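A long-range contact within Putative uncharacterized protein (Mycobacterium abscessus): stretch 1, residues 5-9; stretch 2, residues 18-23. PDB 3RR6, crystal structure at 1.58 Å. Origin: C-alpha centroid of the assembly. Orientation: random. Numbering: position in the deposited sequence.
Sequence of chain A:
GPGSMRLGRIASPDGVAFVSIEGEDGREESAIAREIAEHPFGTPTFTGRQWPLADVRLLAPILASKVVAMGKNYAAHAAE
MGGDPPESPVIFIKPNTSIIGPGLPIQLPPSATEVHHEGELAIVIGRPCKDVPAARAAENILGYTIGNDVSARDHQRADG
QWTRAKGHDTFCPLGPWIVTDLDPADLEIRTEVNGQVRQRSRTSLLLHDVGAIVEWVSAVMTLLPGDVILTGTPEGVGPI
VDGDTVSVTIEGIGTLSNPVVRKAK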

# COMPACT_ATOMS: atom_id res chain seq x y z
N MET A 5 -7.69 4.11 -15.25
CA MET A 5 -8.42 4.98 -14.28
C MET A 5 -7.60 5.14 -13.01
O MET A 5 -6.68 4.37 -12.75
CB MET A 5 -9.77 4.37 -13.91
CG MET A 5 -10.81 4.37 -15.01
SD MET A 5 -12.34 3.55 -14.49
CE MET A 5 -13.06 4.77 -13.40
N ARG A 6 -7.94 6.17 -12.25
CA ARG A 6 -7.52 6.29 -10.86
C ARG A 6 -8.78 6.23 -10.02
O ARG A 6 -9.71 7.03 -10.21
CB ARG A 6 -6.80 7.61 -10.61
CG ARG A 6 -5.40 7.68 -11.18
CD ARG A 6 -4.77 9.03 -10.90
NE ARG A 6 -5.25 10.02 -11.86
CZ ARG A 6 -5.22 11.34 -11.67
NH1 ARG A 6 -4.74 11.88 -10.56
NH2 ARG A 6 -5.70 12.13 -12.63
N LEU A 7 -8.82 5.27 -9.10
CA LEU A 7 -9.96 5.07 -8.23
C LEU A 7 -9.57 5.40 -6.82
O LEU A 7 -8.47 5.08 -6.37
CB LEU A 7 -10.42 3.62 -8.29
CG LEU A 7 -10.84 3.16 -9.68
CD1 LEU A 7 -11.12 1.66 -9.65
CD2 LEU A 7 -12.05 3.93 -10.19
N GLY A 8 -10.49 6.02 -6.09
CA GLY A 8 -10.24 6.31 -4.69
C GLY A 8 -11.50 6.64 -3.95
O GLY A 8 -12.61 6.41 -4.45
N ARG A 9 -11.32 7.15 -2.74
CA ARG A 9 -12.43 7.49 -1.86
C ARG A 9 -12.22 8.90 -1.35
O ARG A 9 -11.09 9.31 -1.09
CB ARG A 9 -12.52 6.51 -0.69
CG ARG A 9 -12.93 5.10 -1.10
CD ARG A 9 -12.82 4.09 0.02
NE ARG A 9 -13.76 4.37 1.11
CZ ARG A 9 -13.45 4.86 2.31
NH1 ARG A 9 -12.20 5.16 2.65
NH2 ARG A 9 -14.43 5.06 3.19
N PHE A 18 -16.98 6.71 -3.36
CA PHE A 18 -15.97 6.06 -4.19
C PHE A 18 -15.99 6.80 -5.52
O PHE A 18 -17.07 7.05 -6.07
CB PHE A 18 -16.31 4.57 -4.37
CG PHE A 18 -15.19 3.74 -4.97
CD1 PHE A 18 -14.01 3.52 -4.28
CD2 PHE A 18 -15.34 3.16 -6.23
CE1 PHE A 18 -13.00 2.74 -4.84
CE2 PHE A 18 -14.33 2.38 -6.78
CZ PHE A 18 -13.16 2.19 -6.08
N VAL A 19 -14.81 7.17 -6.01
CA VAL A 19 -14.69 8.06 -7.15
C VAL A 19 -13.65 7.64 -8.17
O VAL A 19 -12.69 6.93 -7.85
CB VAL A 19 -14.34 9.51 -6.70
CG1 VAL A 19 -15.50 10.12 -5.93
CG2 VAL A 19 -13.05 9.52 -5.85
N SER A 20 -13.85 8.11 -9.41
CA SER A 20 -12.81 8.13 -10.43
C SER A 20 -12.17 9.52 -10.40
O SER A 20 -12.86 10.54 -10.45
CB SER A 20 -13.42 7.86 -11.81
OG SER A 20 -12.48 8.04 -12.86
N ILE A 21 -10.84 9.56 -10.31
CA ILE A 21 -10.11 10.83 -10.24
C ILE A 21 -9.50 11.13 -11.61
O ILE A 21 -8.70 10.35 -12.13
CB ILE A 21 -9.02 10.80 -9.15
CG1 ILE A 21 -9.67 10.60 -7.77
CG2 ILE A 21 -8.18 12.09 -9.18
CD1 ILE A 21 -8.87 9.77 -6.83
N GLU A 22 -9.90 12.25 -12.19
CA GLU A 22 -9.57 12.55 -13.58
C GLU A 22 -8.86 13.90 -13.68
O GLU A 22 -9.27 14.88 -13.06
CB GLU A 22 -10.84 12.51 -14.43
CG GLU A 22 -11.47 11.10 -14.46
CD GLU A 22 -12.91 11.07 -14.92
OE1 GLU A 22 -13.34 11.98 -15.67
OE2 GLU A 22 -13.62 10.12 -14.54
N GLY A 23 -7.77 13.93 -14.44
CA GLY A 23 -6.96 15.13 -14.62
C GLY A 23 -5.56 14.81 -15.11
O GLY A 23 -5.11 13.67 -15.00
O HOH W 1 -9.73 8.10 -13.43

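Three backbone hydrogen bonds hold these antiparallel strands together. Gly8 and Val19 form the complete hydrogen-bonded pair: Val19 N donates to Gly8 O at 2.8 Å, and Gly8 N donates to Val19 O at 3.0 Å. Ile21 N then reaches Arg6 O at 2.8 Å, nearly linear at 169°. Arg6 N does not return that bond directly. Instead water 1 accepts from Arg6 N (2.9 Å) and donates to Ile21 O (2.8 Å), so a single water bridges Arg6 N and Ile21 O, which lie 4.2 Å apart, too far for a direct bond. The same water donates to Ser20 OG (2.8 Å), which in turn donates to Glu22 OE2 at 2.9 Å. Between the bonded rungs, CA-H...O contacts use the same carbonyls, as with Leu7 CA and Val19 O at 3.3 Å.

The Arg6 side chain leaves its CA sideways, yet its end comes back over the partner strand, with Ile21 O over one face of the guanidinium. Its NH2 lies 2.9 Å from Gly23 O, but the angle is too poor for a hydrogen bond.

Packing follows the alternation of the strands. Leu7, Arg9, Phe18 and Ser20 share one face, where Leu7 CB meets Phe18 CZ at 3.8 Å and Arg9 CG approaches the ring edge, 3.7 Å from Phe18 CD1. At Gly8, a CB would sit tightly against Ile21 CD1, at 3.3 Å.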